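Local coordinates for Glyco_hydro_cc domain-containing protein (Cryptococcus neoformans, PDB 6UBC) that probably binds beta-1,3-glucan oligosaccharides, as a subgroup VII member of glycoside hydrolase family 128, a family whose enzymes cleave beta-1,3-glucan, at residues Y223-T228 with Y411-G416; S257-L262 with A299-Q304; P266-G271 with P365-E370; F272-P275 with G281-N284; M313-Q316 with Y321-W324. All blocks are in the same frame, centred on the assembly; numbering follows the deposited sequence.

Contact 1: residues Y223-T228 with Y411-G416; sequences YDWNAT and YSTGEG
Trp225 meets Thr413 and Gly414 where two loops of the (beta/alpha) barrel come together. Residues 223-228 follow strand 221-223 and residues 411-416 follow strand 406-411, so both loops leave the C-terminal ends of parallel strands, the side on which barrel glycoside hydrolases bind sugar. Only 98 Å² is buried, and it is nearly all indole against loop backbone and hydroxyl.

The path starts at the Trp225 CB, which points at the other loop. The first torsion (chi1 -61°) sets CG opposite the carbonyl carbon and beside the backbone N, and the indole then runs out toward residues 413-414. On the five-membered ring, NE1 hydrogen-bonds to the Glu370 OE2 on a neighbouring strand, which helps set the rotation of the ring. Other parts of the residue lie on Met241, Glu273 and Arg255. The far rim of the six-membered ring makes the cross-loop contact. Its CZ3 is 3.9 Å from Thr413 OG1, and CH2 lies 3.6 Å from the same hydroxyl, which sits at the ring edge close to its plane. From Trp225 CH2 to Gly414 N is 3.9 Å.

Both loops are shaped by side-chain turns. In an Asx turn, Asn226 N donates to Asp224 OD1 over 3.0 Å, arriving 42° above the carboxylate plane. Thr413 OG1 has its polar partner elsewhere, at Ser207 O. Beside it an ST turn orients the backbone amide next to the indole tip: Gly414 N donates to Ser412 OG over 3.3 Å, with an N-H...O angle of 161°.

Contact 2: residues S257-L262 with A299-Q304; sequences SAFKAL and APWKDQ
Phe259 and Leu262 approach the indole of Trp301 where two successive helix-to-strand connections of the (beta/alpha) barrel lie side by side. Residues 257-262 finish helix 250-260 ahead of strand 268-270, and residues 299-304 bridge helix 287-298 to strand 307-309. Their nearest CA atoms, Leu262 and Trp301, are still 10.0 Å apart, so long side chains and a water span the gap.

The aromatic pair comes first. The Phe259 ring and the five-membered ring of Trp301 have planes at 89° and centroids 5.7 Å apart, yet the approach is oblique and meets the definition of no standard stack. Phe259 CE2 passes 4.0 Å from Trp301 NE1. With CG trans to the backbone N (chi1 -165°), the phenyl swings off the helix toward the indole.

Apolar packing of Leu262 on the rings is the second kind. Leu262 CB touches Trp301 CZ2 at 3.9 Å, and Leu262 CD1 covers one face of the Phe259 ring, 3.7 Å above its plane and displaced toward the rim. Ile269 of strand 268-270 touches both Phe259 and Trp301, tying the contact to the outer side of the barrel wall.

Polar contacts complete it. No direct hydrogen bond joins the segments. Phe259 O instead receives Leu262 N within its own turn and also a bridging water. That water donates to Phe259 O over 2.6 Å and, in the plane of the indole at its edge, accepts from Trp301 NE1 over 3.0 Å.

Contact 3: residues P266-G271 with P365-E370; sequences PQYIIG and PIWVTE
Tyr268 and Trp367 form one half of this buried contact, Ile270 and Thr369 the other. Tyr268 CD1 comes within 3.5 Å of Trp367 CH2, while Tyr268 CE1 is 3.8 Å from Trp367 CZ2. Their ring planes are inclined at 37° with centroids 5.3 Å apart, an oblique meeting in which the two side chains run roughly perpendicular. Two residues further along each strand, the methyls Ile270 CD1 and Thr369 CG2 meet tip to tip at 3.8 Å.

Strands 268-270 and 366-375 are not paired in the sheet. The closest CA atoms, of Ile270 and Thr369, are 8.4 Å apart, so the side chains meet across the interior of the barrel. Val239 of strand 237-241 touches both Tyr268 and Ile270, and the Trp221 ring meets Trp367.

A second shell fixes the polar ends: Tyr268 OH bonds to Ser196 O, and Trp367 NE1 to Tyr197 O. In Thr369 the hydroxyl lies between N and the carbonyl carbon (chi1 62°) and pairs with Asn340 OD1, which turns CG2 toward Ile270. With no hydrogen bond between the segments, apolar packing alone joins these two strands across the interior.

Contact 4: residues F272-P275 with G281-N284; sequences FEEP and GSSN
Ser283 is anchored to Glu273 by a two-donor grip on one carbonyl, the tight part of this loop contact. Ser283 OG donates to Glu273 O over 2.7 Å from 54° above the carbonyl plane, and Ser283 N donates to Glu273 O over 2.9 Å, almost in line with the C=O bond (172°). The hydroxyl can reach back because it lies between the backbone N and the carbonyl carbon (chi1 61°). That places Ser283 OG 3.2 Å from Pro275 CA.

A third hydrogen bond runs from Ser282 OG to Glu274 OE1 over 2.8 Å, using the anti lone pair of that oxygen. The extended Glu274 chain takes its other oxygen, OE2, to His342 ND1, so both carboxylate oxygens have a partner, which restricts its rotation.

Toward solvent the contact loosens. Gly281 and Asn284 are exposed, and the Asn284 CB points away from residues 272-275. Glu273 CG lies 3.3 Å from Gly281 O, and Asn284 CA makes a CH...O contact of 3.4 Å with Pro275 O.

Both segments belong to the long loop from strand 268-270 to helix 287-298, folded back on itself at the C-terminal side of the barrel, where Glu273 comes close to Glu370 and sugar binding would be expected. Phe272 packs on Ala290 and Leu293 of that helix, while Ser312, beyond strand 307-309, bonds to the backbone at Phe272 and Glu274.

Contact 5: residues M313-Q316 with Y321-W324; sequences MCHQ and YTKW
Met313 packs on Trp324 at the start of a type I beta turn, Met313 to Gln316, in the loop that follows strand 307-309 of the (beta/alpha) barrel. This is a Met-aromatic contact of oblique geometry: SD of Met313 lies 4.7 Å from the centroid of the six-membered ring of Trp324, 57° off its normal. The side chain of Met313 bends at chi2 and chi3, which brings the methyl against that ring, with Met313 CE 3.4 Å from Trp324 CE3. Trp324 NE1 is bonded to Ile285 O, and its ring meets Phe328.

Cys314 comes next, in a disulfide with Cys277 that ties the turn to the loop between strand 268-270 and helix 287-298.

His315 follows, at the partly exposed side. Thr322 CG2 sits centrally over one face of its imidazole, 3.6 Å from the ring centroid and 13° off the normal, a clear CH-pi contact. His315 ND1 bonds to Asp276 OD2, holding the ring orientation under the methyl. Thr322 ends the short helix 319-322, and Lys323, with positive phi, links it to helix 324-331.

Gln316 closes the turn through a weak bond from Gln316 N to Met313 O of 3.3 Å, and its OE1 accepts from Asn344 N.

Contacts 1, 3 and 4 converge on the C-terminal side of the barrel around Glu370, which ends segment 365-370. Contact 1 reaches that segment through Tyr223 OH, 2.7 Å from Thr369 O, as well as through Trp225, and Glu370 OE2 lies 2.6 Å from Glu273 OE2 of contact 4. This cluster of acids and tryptophan is consistent with a sugar-binding cleft. Contact 5 packs against contact 4, with Pro275 CG 3.4 Å from Trp324 CH2. Contact 2 lies on the outer side of the barrel wall, joined to contact 3 by Trp301 CB and Ile269 CD1 at 3.5 Å. The centres of contacts 2 and 5 are about 26 Å apart.

Contact 1: residues Y223-T228 with Y411-G416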
# COMPACT_ATOMS: atom_id res chain seq x y z
N TYR A 223 0.11 -1.65 -8.29
CA TYR A 223 1.45 -2.22 -7.98
C TYR A 223 1.26 -3.69 -7.66
O TYR A 223 0.10 -4.09 -7.30
CB TYR A 223 2.08 -1.46 -6.83
CG TYR A 223 1.61 -1.85 -5.44
CD1 TYR A 223 0.32 -1.54 -4.97
CD2 TYR A 223 2.46 -2.46 -4.54
CE1 TYR A 223 -0.09 -1.89 -3.70
CE2 TYR A 223 2.08 -2.74 -3.24
CZ TYR A 223 0.79 -2.49 -2.82
OH TYR A 223 0.38 -2.79 -1.53
N ASP A 224 2.37 -4.42 -7.68
CA ASP A 224 2.32 -5.90 -7.55
C ASP A 224 3.47 -6.41 -6.67
O ASP A 224 3.83 -7.60 -6.81
CB ASP A 224 2.27 -6.56 -8.92
CG ASP A 224 3.57 -6.45 -9.68
OD1 ASP A 224 4.49 -5.76 -9.21
OD2 ASP A 224 3.66 -7.07 -10.75
N TRP A 225 4.06 -5.52 -5.88
CA TRP A 225 5.15 -5.78 -4.92
C TRP A 225 6.49 -5.98 -5.63
O TRP A 225 7.49 -6.01 -4.93
CB TRP A 225 4.85 -6.96 -4.00
CG TRP A 225 3.63 -6.75 -3.15
CD1 TRP A 225 3.55 -5.96 -2.06
CD2 TRP A 225 2.32 -7.29 -3.35
NE1 TRP A 225 2.30 -5.99 -1.51
CE2 TRP A 225 1.51 -6.78 -2.30
CE3 TRP A 225 1.75 -8.16 -4.27
CZ2 TRP A 225 0.18 -7.10 -2.17
CZ3 TRP A 225 0.42 -8.51 -4.13
CH2 TRP A 225 -0.36 -7.96 -3.10
N ASN A 226 6.50 -6.03 -6.96
CA ASN A 226 7.78 -6.12 -7.73
C ASN A 226 8.40 -4.72 -7.91
O ASN A 226 7.69 -3.65 -7.74
CB ASN A 226 7.56 -6.82 -9.07
CG ASN A 226 7.10 -8.24 -8.89
OD1 ASN A 226 7.62 -8.93 -8.01
ND2 ASN A 226 6.09 -8.66 -9.66
N ALA A 227 9.65 -4.68 -8.36
CA ALA A 227 10.35 -3.40 -8.62
C ALA A 227 9.53 -2.57 -9.61
O ALA A 227 9.35 -1.32 -9.36
CB ALA A 227 11.78 -3.68 -9.11
N THR A 228 9.03 -3.22 -10.65
CA THR A 228 8.14 -2.65 -11.67
C THR A 228 6.96 -3.59 -11.83
O THR A 228 7.20 -4.78 -11.95
CB THR A 228 8.88 -2.45 -13.01
OG1 THR A 228 10.08 -1.68 -12.79
CG2 THR A 228 7.99 -1.80 -14.04
N TYR A 411 -7.16 -2.21 -2.41
CA TYR A 411 -7.61 -3.53 -1.94
C TYR A 411 -6.43 -4.50 -1.84
O TYR A 411 -5.66 -4.68 -2.81
CB TYR A 411 -8.68 -4.00 -2.90
CG TYR A 411 -9.50 -5.18 -2.47
CD1 TYR A 411 -8.97 -6.47 -2.51
CD2 TYR A 411 -10.78 -5.02 -2.02
CE1 TYR A 411 -9.75 -7.56 -2.18
CE2 TYR A 411 -11.58 -6.10 -1.71
CZ TYR A 411 -11.06 -7.37 -1.75
OH TYR A 411 -11.85 -8.43 -1.44
N SER A 412 -6.28 -5.17 -0.68
CA SER A 412 -5.16 -6.11 -0.49
C SER A 412 -5.47 -7.40 -1.22
O SER A 412 -6.54 -7.97 -0.94
CB SER A 412 -4.93 -6.36 0.96
OG SER A 412 -3.86 -7.27 1.09
N THR A 413 -4.54 -7.94 -2.04
CA THR A 413 -4.66 -9.33 -2.56
C THR A 413 -3.51 -10.17 -1.98
O THR A 413 -3.07 -11.11 -2.59
CB THR A 413 -4.73 -9.33 -4.10
OG1 THR A 413 -3.48 -8.85 -4.61
CG2 THR A 413 -5.92 -8.55 -4.62
N GLY A 414 -3.01 -9.78 -0.85
CA GLY A 414 -1.88 -10.41 -0.18
C GLY A 414 -2.25 -11.77 0.40
O GLY A 414 -3.43 -12.18 0.40
N GLU A 415 -1.27 -12.36 1.05
CA GLU A 415 -1.39 -13.71 1.65
C GLU A 415 -2.00 -13.57 3.03
O GLU A 415 -1.96 -12.49 3.59
CB GLU A 415 -0.00 -14.38 1.79
CG GLU A 415 0.45 -15.07 0.51
CD GLU A 415 -0.72 -15.61 -0.31
OE1 GLU A 415 -1.64 -16.23 0.31
OE2 GLU A 415 -0.76 -15.35 -1.54
N GLY A 416 -2.51 -14.67 3.55
CA GLY A 416 -2.97 -14.75 4.95
C GLY A 416 -4.36 -14.19 5.15
O GLY A 416 -4.67 -13.82 6.30

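Contact 2: residues S257-L262 with A299-Q304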
# COMPACT_ATOMS: atom_id res chain seq x y z
N SER A 257 17.35 -6.65 -6.65
CA SER A 257 18.25 -6.60 -7.81
C SER A 257 17.55 -5.88 -8.97
O SER A 257 18.17 -4.95 -9.59
CB SER A 257 18.75 -8.00 -8.09
OG SER A 257 19.36 -7.96 -9.33
N ALA A 258 16.25 -6.10 -9.17
CA ALA A 258 15.51 -5.39 -10.25
C ALA A 258 15.45 -3.88 -9.92
O ALA A 258 15.46 -3.03 -10.85
CB ALA A 258 14.13 -6.01 -10.44
N PHE A 259 15.23 -3.57 -8.64
CA PHE A 259 15.08 -2.16 -8.22
C PHE A 259 16.39 -1.42 -8.50
O PHE A 259 16.37 -0.34 -8.99
CB PHE A 259 14.72 -2.07 -6.73
CG PHE A 259 14.22 -0.68 -6.40
CD1 PHE A 259 12.88 -0.35 -6.57
CD2 PHE A 259 15.10 0.32 -6.03
CE1 PHE A 259 12.42 0.93 -6.37
CE2 PHE A 259 14.61 1.59 -5.76
CZ PHE A 259 13.28 1.90 -5.96
N LYS A 260 17.49 -2.02 -8.12
CA LYS A 260 18.83 -1.41 -8.36
C LYS A 260 19.08 -1.26 -9.88
O LYS A 260 19.78 -0.30 -10.19
CB LYS A 260 19.91 -2.22 -7.67
CG LYS A 260 19.81 -2.27 -6.17
CD LYS A 260 21.02 -2.84 -5.53
CE LYS A 260 21.77 -1.80 -4.72
NZ LYS A 260 23.25 -1.94 -4.85
N ALA A 261 18.46 -2.04 -10.79
CA ALA A 261 18.69 -1.90 -12.25
C ALA A 261 17.76 -0.87 -12.89
O ALA A 261 17.81 -0.74 -14.11
CB ALA A 261 18.56 -3.24 -12.96
N LEU A 262 16.90 -0.20 -12.14
CA LEU A 262 16.04 0.82 -12.76
C LEU A 262 16.98 1.86 -13.39
O LEU A 262 18.04 2.15 -12.78
CB LEU A 262 15.09 1.41 -11.71
CG LEU A 262 14.05 0.41 -11.18
CD1 LEU A 262 13.24 1.03 -10.05
CD2 LEU A 262 13.14 -0.08 -12.28
N ALA A 299 15.79 6.93 -1.71
CA ALA A 299 15.90 8.42 -1.64
C ALA A 299 16.52 9.05 -2.89
O ALA A 299 16.04 10.11 -3.31
CB ALA A 299 16.64 8.81 -0.42
N PRO A 300 17.57 8.50 -3.53
CA PRO A 300 18.16 9.18 -4.69
C PRO A 300 17.14 9.53 -5.79
O PRO A 300 17.36 10.50 -6.52
CB PRO A 300 19.22 8.17 -5.17
CG PRO A 300 19.63 7.43 -3.93
CD PRO A 300 18.30 7.26 -3.20
N TRP A 301 16.06 8.75 -5.94
CA TRP A 301 15.07 8.99 -7.01
C TRP A 301 14.28 10.26 -6.75
O TRP A 301 13.71 10.82 -7.72
CB TRP A 301 14.16 7.78 -7.17
CG TRP A 301 14.86 6.61 -7.80
CD1 TRP A 301 15.16 5.42 -7.22
CD2 TRP A 301 15.30 6.53 -9.16
NE1 TRP A 301 15.80 4.61 -8.12
CE2 TRP A 301 15.88 5.25 -9.32
CE3 TRP A 301 15.29 7.42 -10.24
CZ2 TRP A 301 16.47 4.85 -10.51
CZ3 TRP A 301 15.83 7.02 -11.43
CH2 TRP A 301 16.38 5.74 -11.57
N LYS A 302 14.20 10.73 -5.51
CA LYS A 302 13.43 11.94 -5.21
C LYS A 302 13.97 13.10 -6.10
O LYS A 302 13.14 13.88 -6.62
CB LYS A 302 13.58 12.27 -3.74
CG LYS A 302 13.00 13.62 -3.35
CD LYS A 302 11.83 13.54 -2.43
CE LYS A 302 11.50 14.89 -1.84
NZ LYS A 302 10.05 15.18 -1.85
N ASP A 303 15.29 13.13 -6.33
CA ASP A 303 16.01 14.14 -7.16
C ASP A 303 15.52 14.09 -8.61
O ASP A 303 15.66 15.05 -9.32
CB ASP A 303 17.52 13.85 -7.13
CG ASP A 303 18.15 14.14 -5.77
OD1 ASP A 303 17.56 15.02 -4.99
OD2 ASP A 303 19.22 13.51 -5.48
N GLN A 304 15.00 12.97 -9.04
CA GLN A 304 14.52 12.79 -10.40
C GLN A 304 13.01 12.96 -10.42
O GLN A 304 12.44 12.66 -11.43
CB GLN A 304 15.01 11.44 -10.91
CG GLN A 304 16.45 11.16 -10.47
CD GLN A 304 17.41 11.97 -11.30
OE1 GLN A 304 17.25 12.04 -12.51
NE2 GLN A 304 18.36 12.63 -10.67
O HOH W 1 17.26 2.04 -8.44

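Contact 3: residues P266-G271 with P365-E370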
# COMPACT_ATOMS: atom_id res chain seq x y z
N PRO A 266 10.97 6.27 -11.55
CA PRO A 266 9.57 6.04 -11.20
C PRO A 266 8.78 7.34 -11.00
O PRO A 266 9.38 8.34 -10.55
CB PRO A 266 9.73 5.34 -9.84
CG PRO A 266 10.99 4.62 -9.97
CD PRO A 266 11.91 5.63 -10.64
N GLN A 267 7.49 7.35 -11.30
CA GLN A 267 6.57 8.39 -10.76
C GLN A 267 6.36 8.22 -9.25
O GLN A 267 6.42 9.22 -8.55
CB GLN A 267 5.21 8.41 -11.44
CG GLN A 267 5.21 9.07 -12.83
CD GLN A 267 3.77 9.34 -13.22
OE1 GLN A 267 3.31 10.47 -13.19
NE2 GLN A 267 3.00 8.27 -13.42
N TYR A 268 6.25 6.98 -8.76
CA TYR A 268 5.95 6.64 -7.35
C TYR A 268 6.81 5.45 -6.91
O TYR A 268 6.95 4.46 -7.66
CB TYR A 268 4.49 6.19 -7.21
CG TYR A 268 3.49 7.17 -7.77
CD1 TYR A 268 3.03 8.24 -7.02
CD2 TYR A 268 3.12 7.12 -9.10
CE1 TYR A 268 2.16 9.19 -7.56
CE2 TYR A 268 2.23 8.04 -9.63
CZ TYR A 268 1.76 9.09 -8.87
OH TYR A 268 0.91 10.02 -9.45
N ILE A 269 7.31 5.50 -5.66
CA ILE A 269 8.05 4.35 -5.07
C ILE A 269 7.42 4.03 -3.73
O ILE A 269 7.43 4.94 -2.86
CB ILE A 269 9.51 4.67 -4.91
CG1 ILE A 269 10.20 4.97 -6.24
CG2 ILE A 269 10.17 3.50 -4.22
CD1 ILE A 269 11.49 5.73 -6.08
N ILE A 270 6.86 2.83 -3.60
CA ILE A 270 6.46 2.31 -2.27
C ILE A 270 7.66 1.65 -1.58
O ILE A 270 8.37 0.83 -2.20
CB ILE A 270 5.28 1.37 -2.42
CG1 ILE A 270 4.08 2.12 -2.98
CG2 ILE A 270 5.02 0.63 -1.08
CD1 ILE A 270 2.91 1.21 -3.33
N GLY A 271 7.87 1.97 -0.31
CA GLY A 271 8.90 1.41 0.55
C GLY A 271 8.54 0.03 1.09
O GLY A 271 7.50 -0.57 0.71
N PRO A 365 0.22 13.39 3.84
CA PRO A 365 -0.80 12.66 3.13
C PRO A 365 -0.54 11.16 3.23
O PRO A 365 0.63 10.76 3.31
CB PRO A 365 -0.72 13.13 1.66
CG PRO A 365 0.09 14.41 1.70
CD PRO A 365 0.89 14.41 3.00
N ILE A 366 -1.61 10.39 3.15
CA ILE A 366 -1.59 8.93 3.39
C ILE A 366 -1.94 8.17 2.11
O ILE A 366 -2.88 8.56 1.39
CB ILE A 366 -2.52 8.57 4.54
CG1 ILE A 366 -1.84 8.94 5.85
CG2 ILE A 366 -2.97 7.11 4.52
CD1 ILE A 366 -2.78 9.05 7.01
N TRP A 367 -1.25 7.05 1.90
CA TRP A 367 -1.68 6.02 0.95
C TRP A 367 -1.96 4.77 1.76
O TRP A 367 -1.11 4.36 2.56
CB TRP A 367 -0.63 5.75 -0.13
CG TRP A 367 -0.60 6.67 -1.30
CD1 TRP A 367 -1.08 7.94 -1.40
CD2 TRP A 367 -0.09 6.32 -2.58
NE1 TRP A 367 -0.85 8.43 -2.64
CE2 TRP A 367 -0.26 7.46 -3.40
CE3 TRP A 367 0.50 5.16 -3.10
CZ2 TRP A 367 0.22 7.49 -4.71
CZ3 TRP A 367 0.92 5.17 -4.42
CH2 TRP A 367 0.77 6.33 -5.22
N VAL A 368 -3.13 4.21 1.60
CA VAL A 368 -3.45 2.88 2.18
C VAL A 368 -3.07 1.88 1.10
O VAL A 368 -3.91 1.57 0.23
CB VAL A 368 -4.90 2.76 2.66
CG1 VAL A 368 -5.19 1.42 3.32
CG2 VAL A 368 -5.24 3.84 3.68
N THR A 369 -1.90 1.27 1.20
CA THR A 369 -1.41 0.43 0.08
C THR A 369 -2.01 -0.99 0.18
O THR A 369 -1.97 -1.69 -0.81
CB THR A 369 0.11 0.39 -0.02
OG1 THR A 369 0.60 -0.20 1.19
CG2 THR A 369 0.69 1.78 -0.31
N GLU A 370 -2.55 -1.39 1.34
CA GLU A 370 -3.24 -2.69 1.51
C GLU A 370 -4.34 -2.46 2.52
O GLU A 370 -4.03 -1.93 3.61
CB GLU A 370 -2.31 -3.78 2.03
CG GLU A 370 -1.22 -4.20 1.09
CD GLU A 370 -0.22 -5.18 1.61
OE1 GLU A 370 -0.45 -5.78 2.71
OE2 GLU A 370 0.85 -5.34 0.93

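Contact 4: residues F272-P275 with G281-N284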
# COMPACT_ATOMS: atom_id res chain seq x y z
N PHE A 272 9.36 -0.44 2.01
CA PHE A 272 9.41 -1.86 2.38
C PHE A 272 8.06 -2.34 2.90
O PHE A 272 7.35 -1.63 3.64
CB PHE A 272 10.48 -2.10 3.44
CG PHE A 272 11.75 -1.35 3.14
CD1 PHE A 272 12.46 -1.62 2.00
CD2 PHE A 272 12.19 -0.33 3.97
CE1 PHE A 272 13.63 -0.92 1.71
CE2 PHE A 272 13.38 0.35 3.71
CZ PHE A 272 14.10 0.04 2.58
N GLU A 273 7.78 -3.57 2.52
CA GLU A 273 6.58 -4.28 2.98
C GLU A 273 6.74 -4.73 4.43
O GLU A 273 7.47 -5.70 4.65
CB GLU A 273 6.37 -5.53 2.12
CG GLU A 273 5.11 -6.29 2.48
CD GLU A 273 3.83 -5.75 1.88
OE1 GLU A 273 3.89 -4.81 1.03
OE2 GLU A 273 2.76 -6.33 2.29
N GLU A 274 6.06 -4.11 5.40
CA GLU A 274 5.99 -4.65 6.77
C GLU A 274 7.37 -5.08 7.27
O GLU A 274 7.59 -6.21 7.76
CB GLU A 274 4.97 -5.77 6.66
CG GLU A 274 3.57 -5.25 6.44
CD GLU A 274 2.47 -6.29 6.32
OE1 GLU A 274 2.83 -7.51 6.54
OE2 GLU A 274 1.25 -5.90 6.09
N PRO A 275 8.38 -4.18 7.27
CA PRO A 275 9.67 -4.52 7.84
C PRO A 275 9.58 -4.82 9.34
O PRO A 275 10.54 -5.44 9.90
CB PRO A 275 10.56 -3.30 7.49
CG PRO A 275 9.54 -2.16 7.41
CD PRO A 275 8.33 -2.81 6.76
N GLY A 281 5.42 -13.07 3.98
CA GLY A 281 5.10 -11.90 3.13
C GLY A 281 5.41 -10.55 3.79
O GLY A 281 5.00 -9.50 3.18
N SER A 282 6.11 -10.57 4.92
CA SER A 282 6.72 -9.38 5.59
C SER A 282 8.25 -9.37 5.40
O SER A 282 8.88 -10.46 5.37
CB SER A 282 6.30 -9.29 7.02
OG SER A 282 4.85 -9.31 7.16
N SER A 283 8.86 -8.19 5.25
CA SER A 283 10.27 -8.01 4.85
C SER A 283 11.24 -8.17 6.03
O SER A 283 12.42 -8.39 5.77
CB SER A 283 10.47 -6.70 4.07
OG SER A 283 10.13 -5.59 4.86
N ASN A 284 10.80 -8.03 7.26
CA ASN A 284 11.63 -8.34 8.46
C ASN A 284 13.00 -7.66 8.41
O ASN A 284 14.08 -8.33 8.35
CB ASN A 284 11.71 -9.87 8.62
CG ASN A 284 12.37 -10.24 9.93
OD1 ASN A 284 12.38 -9.46 10.86
ND2 ASN A 284 13.04 -11.37 9.90

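Contact 5: residues M313-Q316 with Y321-W324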
# COMPACT_ATOMS: atom_id res chain seq x y z
N MET A 313 3.75 -0.35 8.09
CA MET A 313 3.80 -1.05 9.41
C MET A 313 2.71 -2.14 9.50
O MET A 313 1.49 -1.84 9.49
CB MET A 313 3.67 -0.08 10.57
CG MET A 313 4.79 0.94 10.63
SD MET A 313 6.49 0.31 10.76
CE MET A 313 6.96 0.23 9.03
N CYS A 314 3.13 -3.36 9.78
CA CYS A 314 2.14 -4.44 10.05
C CYS A 314 1.43 -4.14 11.36
O CYS A 314 0.30 -4.59 11.48
CB CYS A 314 2.76 -5.83 10.06
SG CYS A 314 3.90 -6.03 11.44
N HIS A 315 2.05 -3.42 12.29
CA HIS A 315 1.51 -3.19 13.67
C HIS A 315 0.42 -2.11 13.65
O HIS A 315 -0.13 -1.86 14.71
CB HIS A 315 2.58 -2.95 14.69
CG HIS A 315 3.40 -4.15 15.00
ND1 HIS A 315 4.57 -4.45 14.33
CD2 HIS A 315 3.19 -5.14 15.93
CE1 HIS A 315 5.06 -5.59 14.83
NE2 HIS A 315 4.28 -6.01 15.86
N GLN A 316 0.15 -1.47 12.51
CA GLN A 316 -0.96 -0.49 12.35
C GLN A 316 -0.75 0.59 13.44
O GLN A 316 0.40 1.04 13.63
CB GLN A 316 -2.31 -1.21 12.46
CG GLN A 316 -2.46 -2.30 11.40
CD GLN A 316 -3.88 -2.80 11.32
OE1 GLN A 316 -4.77 -2.04 10.88
NE2 GLN A 316 -4.06 -4.04 11.79
N TYR A 321 3.58 1.87 20.12
CA TYR A 321 4.32 1.09 21.13
C TYR A 321 5.52 0.39 20.50
O TYR A 321 6.55 0.30 21.20
CB TYR A 321 3.35 0.17 21.87
CG TYR A 321 2.19 0.92 22.46
CD1 TYR A 321 2.37 1.64 23.62
CD2 TYR A 321 0.93 0.93 21.87
CE1 TYR A 321 1.34 2.39 24.17
CE2 TYR A 321 -0.10 1.72 22.38
CZ TYR A 321 0.12 2.44 23.54
OH TYR A 321 -0.88 3.18 24.12
N THR A 322 5.44 -0.15 19.29
CA THR A 322 6.60 -0.90 18.69
C THR A 322 7.69 0.08 18.25
O THR A 322 8.86 -0.30 18.32
CB THR A 322 6.21 -1.73 17.47
OG1 THR A 322 5.60 -0.79 16.61
CG2 THR A 322 5.27 -2.83 17.82
N LYS A 323 7.33 1.30 17.81
CA LYS A 323 8.29 2.39 17.48
C LYS A 323 9.29 1.96 16.39
O LYS A 323 10.43 2.45 16.40
CB LYS A 323 9.00 2.81 18.78
CG LYS A 323 8.04 3.36 19.84
CD LYS A 323 8.84 3.93 20.96
CE LYS A 323 7.97 4.59 22.01
NZ LYS A 323 8.70 4.62 23.31
N TRP A 324 8.84 1.24 15.37
CA TRP A 324 9.70 0.95 14.20
C TRP A 324 9.77 2.19 13.30
O TRP A 324 10.89 2.70 13.03
CB TRP A 324 9.17 -0.27 13.43
CG TRP A 324 10.16 -0.85 12.46
CD1 TRP A 324 10.95 -1.97 12.64
CD2 TRP A 324 10.47 -0.35 11.16
NE1 TRP A 324 11.74 -2.16 11.52
CE2 TRP A 324 11.50 -1.16 10.62
CE3 TRP A 324 10.06 0.77 10.44
CZ2 TRP A 324 12.12 -0.86 9.41
CZ3 TRP A 324 10.67 1.05 9.24
CH2 TRP A 324 11.62 0.19 8.71